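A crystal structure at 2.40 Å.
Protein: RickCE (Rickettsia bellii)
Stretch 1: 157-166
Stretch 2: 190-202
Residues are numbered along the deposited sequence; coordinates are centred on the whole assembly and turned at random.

Stretch 1 (157-166) KDNQIILTFN
Stretch 2 190-202: NLPNKPIIIDEQT

The most unusual feature of this contact is that two amide side chains of one strand, Q160 and N166, extend a short parallel ladder beyond its backbone pairing at both ends. At the far end N166 (chi1 -162°, chi2 63°) treats T202 as a strand neighbour would: T202 N donates to N166 OD1 at 2.7 Å, and N166 ND2 donates to T202 O at 3.2 Å. A primary amide suits this place because it offers a donor and an acceptor side by side, copying a peptide group.

Between these ends, strand 160-166 and strand 196-199 run parallel, their axes 4.8 Å apart at closest approach and crossed by -20°. I162 pairs with I196, L163 with I197, T164 with I198 and F165 with D199, with CA-CA separations of 4.7 to 5.0 Å. Phi and psi stay near -115/125 through 162-164, and F165 opens to -121/145. The odd-numbered residues of the first strand and the even-numbered residues of the second stretch supply the hydrogen bonds: I196 N to I161 O (2.9 Å), L163 N to I196 O (2.8 Å), I198 N to L163 O (2.8 Å), F165 N to I198 O (2.9 Å) and E200 N to F165 O (2.9 Å), so that E200, just past the strand's end, continues the pattern. CA-H groups add weaker support, as where T164 CA lies 3.3 Å from I198 O.

I162, T164, I196 and I198 share one face. The beta-branched chains suit extended backbone; I162 (m, t) sets CG2 3.6 Å from CD1 of I198 (m, t). On the other face lie L163, F165, I197 and D199. L163 (m, t) brings CD1 to 4.0 Å from P195 CB, while F165 (chi1 t, chi2 86°) presents its ring edge to D199, CD2 to OD1 3.4 Å, an arrangement that sets the polarised ring hydrogens near a carboxylate oxygen. D199 OD1 also accepts from Q201 N at 3.2 Å, which helps hold the turn where Q201 adopts phi/psi 26/62.

At the near end Q160 (t, p, chi3 76°) curls so that NE2 donates to K194 O at 3.0 Å and to I161 O, in its own strand, at 2.7 Å. N193 (chi1 m) sends ND2 to N159 O at 3.0 Å; N159 itself has left-handed phi/psi of 50/54. A water joins the backbones, accepting from I161 N at 2.9 Å and donating to N193 O at 2.4 Å. Beside it, I161 CG1 packs 3.7 Å from L191 CD1, an apolar contact.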

# COMPACT_ATOMS: atom_id res chain seq x y z
N LYS A 157 -17.35 -16.16 -20.21
CA LYS A 157 -17.77 -16.23 -21.60
C LYS A 157 -16.65 -15.78 -22.54
O LYS A 157 -16.50 -16.33 -23.63
CB LYS A 157 -19.03 -15.38 -21.84
CG LYS A 157 -19.81 -15.76 -23.09
N ASP A 158 -15.86 -14.81 -22.11
CA ASP A 158 -14.75 -14.32 -22.93
C ASP A 158 -13.40 -14.73 -22.37
O ASP A 158 -12.35 -14.36 -22.93
CB ASP A 158 -14.81 -12.80 -23.09
CG ASP A 158 -16.09 -12.35 -23.76
OD1 ASP A 158 -16.04 -11.41 -24.58
OD2 ASP A 158 -17.16 -12.92 -23.46
N ASN A 159 -13.41 -15.51 -21.29
CA ASN A 159 -12.17 -15.89 -20.61
C ASN A 159 -11.30 -14.66 -20.34
O ASN A 159 -10.14 -14.59 -20.73
CB ASN A 159 -11.40 -16.94 -21.42
CG ASN A 159 -10.23 -17.51 -20.66
OD1 ASN A 159 -10.22 -17.48 -19.43
ND2 ASN A 159 -9.23 -18.00 -21.38
N GLN A 160 -11.90 -13.68 -19.67
CA GLN A 160 -11.32 -12.36 -19.57
C GLN A 160 -11.25 -11.88 -18.13
O GLN A 160 -12.27 -11.76 -17.46
CB GLN A 160 -12.17 -11.38 -20.38
CG GLN A 160 -11.71 -9.96 -20.30
CD GLN A 160 -10.29 -9.80 -20.79
OE1 GLN A 160 -10.05 -9.82 -22.00
NE2 GLN A 160 -9.35 -9.67 -19.87
N ILE A 161 -10.03 -11.61 -17.66
CA ILE A 161 -9.82 -11.02 -16.34
C ILE A 161 -9.96 -9.50 -16.40
O ILE A 161 -9.38 -8.83 -17.26
CB ILE A 161 -8.42 -11.35 -15.77
CG1 ILE A 161 -8.25 -12.85 -15.54
CG2 ILE A 161 -8.21 -10.65 -14.45
CD1 ILE A 161 -8.99 -13.36 -14.33
N ILE A 162 -10.76 -8.96 -15.49
CA ILE A 162 -10.99 -7.52 -15.43
C ILE A 162 -10.63 -6.99 -14.04
O ILE A 162 -11.14 -7.47 -13.03
CB ILE A 162 -12.46 -7.20 -15.82
CG1 ILE A 162 -12.77 -7.76 -17.22
CG2 ILE A 162 -12.73 -5.70 -15.79
CD1 ILE A 162 -14.19 -7.58 -17.68
N LEU A 163 -9.71 -6.02 -13.98
CA LEU A 163 -9.25 -5.45 -12.71
C LEU A 163 -9.68 -3.99 -12.59
O LEU A 163 -9.39 -3.17 -13.46
CB LEU A 163 -7.73 -5.54 -12.60
CG LEU A 163 -7.08 -6.90 -12.87
CD1 LEU A 163 -5.60 -6.74 -13.11
CD2 LEU A 163 -7.33 -7.87 -11.72
N THR A 164 -10.38 -3.68 -11.50
CA THR A 164 -10.90 -2.34 -11.29
C THR A 164 -10.22 -1.69 -10.10
O THR A 164 -10.17 -2.26 -9.01
CB THR A 164 -12.40 -2.40 -11.06
OG1 THR A 164 -13.00 -3.04 -12.18
CG2 THR A 164 -12.99 -1.01 -10.91
N PHE A 165 -9.67 -0.49 -10.33
CA PHE A 165 -8.89 0.23 -9.32
C PHE A 165 -9.46 1.60 -8.96
O PHE A 165 -10.01 2.30 -9.81
CB PHE A 165 -7.46 0.40 -9.86
CG PHE A 165 -6.55 1.21 -8.96
CD1 PHE A 165 -5.86 0.59 -7.92
CD2 PHE A 165 -6.36 2.56 -9.20
CE1 PHE A 165 -5.00 1.33 -7.11
CE2 PHE A 165 -5.50 3.31 -8.39
CZ PHE A 165 -4.82 2.69 -7.34
N ASN A 166 -9.32 1.99 -7.70
CA ASN A 166 -9.46 3.41 -7.38
C ASN A 166 -8.55 3.91 -6.28
O ASN A 166 -8.23 3.19 -5.35
CB ASN A 166 -10.89 3.80 -7.09
CG ASN A 166 -11.09 5.31 -7.19
OD1 ASN A 166 -10.91 5.89 -8.27
ND2 ASN A 166 -11.42 5.94 -6.09
N ASN A 190 0.78 -12.86 -19.18
CA ASN A 190 1.02 -14.05 -19.98
C ASN A 190 -0.26 -14.84 -20.21
O ASN A 190 -0.24 -15.88 -20.87
CB ASN A 190 2.08 -14.92 -19.33
CG ASN A 190 3.13 -15.37 -20.31
OD1 ASN A 190 3.13 -16.51 -20.78
ND2 ASN A 190 4.02 -14.45 -20.67
N LEU A 191 -1.36 -14.36 -19.64
CA LEU A 191 -2.66 -14.99 -19.78
C LEU A 191 -3.04 -15.00 -21.25
O LEU A 191 -2.54 -14.18 -22.02
CB LEU A 191 -3.71 -14.22 -18.98
CG LEU A 191 -3.70 -14.31 -17.45
CD1 LEU A 191 -4.83 -13.47 -16.90
CD2 LEU A 191 -3.82 -15.74 -16.96
N PRO A 192 -3.94 -15.92 -21.64
CA PRO A 192 -4.38 -15.95 -23.04
C PRO A 192 -4.88 -14.57 -23.44
O PRO A 192 -4.54 -14.06 -24.50
CB PRO A 192 -5.55 -16.95 -23.02
CG PRO A 192 -5.33 -17.79 -21.80
CD PRO A 192 -4.67 -16.89 -20.80
N ASN A 193 -5.67 -13.96 -22.56
CA ASN A 193 -6.14 -12.60 -22.77
C ASN A 193 -5.55 -11.66 -21.74
O ASN A 193 -5.63 -11.91 -20.54
CB ASN A 193 -7.66 -12.55 -22.72
CG ASN A 193 -8.30 -13.26 -23.88
OD1 ASN A 193 -7.85 -13.13 -25.02
ND2 ASN A 193 -9.35 -14.03 -23.61
N LYS A 194 -4.95 -10.57 -22.21
CA LYS A 194 -4.36 -9.60 -21.30
C LYS A 194 -5.44 -9.09 -20.36
O LYS A 194 -6.60 -8.94 -20.75
CB LYS A 194 -3.71 -8.45 -22.07
N PRO A 195 -5.07 -8.88 -19.09
CA PRO A 195 -6.03 -8.36 -18.11
C PRO A 195 -6.48 -6.99 -18.55
O PRO A 195 -5.64 -6.17 -18.92
CB PRO A 195 -5.19 -8.23 -16.84
CG PRO A 195 -3.98 -9.05 -17.06
CD PRO A 195 -3.73 -9.06 -18.52
N ILE A 196 -7.78 -6.75 -18.51
CA ILE A 196 -8.30 -5.42 -18.76
C ILE A 196 -8.30 -4.61 -17.47
O ILE A 196 -8.77 -5.06 -16.42
CB ILE A 196 -9.72 -5.49 -19.29
CG1 ILE A 196 -9.70 -5.95 -20.74
CG2 ILE A 196 -10.39 -4.13 -19.19
CD1 ILE A 196 -11.05 -6.43 -21.22
N ILE A 197 -7.75 -3.41 -17.54
CA ILE A 197 -7.68 -2.53 -16.39
C ILE A 197 -8.65 -1.37 -16.50
O ILE A 197 -8.65 -0.62 -17.49
CB ILE A 197 -6.25 -2.02 -16.20
CG1 ILE A 197 -5.36 -3.18 -15.77
CG2 ILE A 197 -6.21 -0.85 -15.20
CD1 ILE A 197 -3.93 -2.78 -15.54
N ILE A 198 -9.50 -1.24 -15.50
CA ILE A 198 -10.40 -0.10 -15.40
C ILE A 198 -10.00 0.76 -14.22
O ILE A 198 -10.04 0.32 -13.07
CB ILE A 198 -11.85 -0.56 -15.24
CG1 ILE A 198 -12.30 -1.36 -16.48
CG2 ILE A 198 -12.75 0.64 -15.03
CD1 ILE A 198 -13.55 -2.19 -16.24
N ASP A 199 -9.55 1.98 -14.51
CA ASP A 199 -9.15 2.92 -13.48
C ASP A 199 -10.27 3.92 -13.27
O ASP A 199 -10.55 4.73 -14.15
CB ASP A 199 -7.86 3.64 -13.90
CG ASP A 199 -7.24 4.47 -12.77
OD1 ASP A 199 -7.75 4.45 -11.63
OD2 ASP A 199 -6.22 5.15 -13.04
N GLU A 200 -10.92 3.86 -12.11
CA GLU A 200 -12.08 4.69 -11.82
C GLU A 200 -11.67 6.13 -11.74
O GLU A 200 -12.50 7.03 -11.93
CB GLU A 200 -12.74 4.28 -10.51
CG GLU A 200 -13.27 2.86 -10.49
CD GLU A 200 -14.57 2.71 -11.26
OE1 GLU A 200 -14.59 1.95 -12.26
OE2 GLU A 200 -15.57 3.34 -10.88
N GLN A 201 -10.37 6.32 -11.48
CA GLN A 201 -9.75 7.62 -11.19
C GLN A 201 -10.72 8.63 -10.60
O GLN A 201 -11.01 9.68 -11.19
CB GLN A 201 -8.98 8.20 -12.39
CG GLN A 201 -9.42 7.73 -13.75
CD GLN A 201 -8.57 8.31 -14.87
OE1 GLN A 201 -7.79 9.23 -14.65
NE2 GLN A 201 -8.70 7.76 -16.07
N THR A 202 -11.25 8.31 -9.43
CA THR A 202 -12.24 9.20 -8.84
C THR A 202 -11.67 9.80 -7.58
O THR A 202 -11.54 9.12 -6.57
CB THR A 202 -13.51 8.45 -8.50
OG1 THR A 202 -13.97 7.78 -9.67
CG2 THR A 202 -14.58 9.42 -7.99
O HOH W 1 -7.56 -12.32 -19.09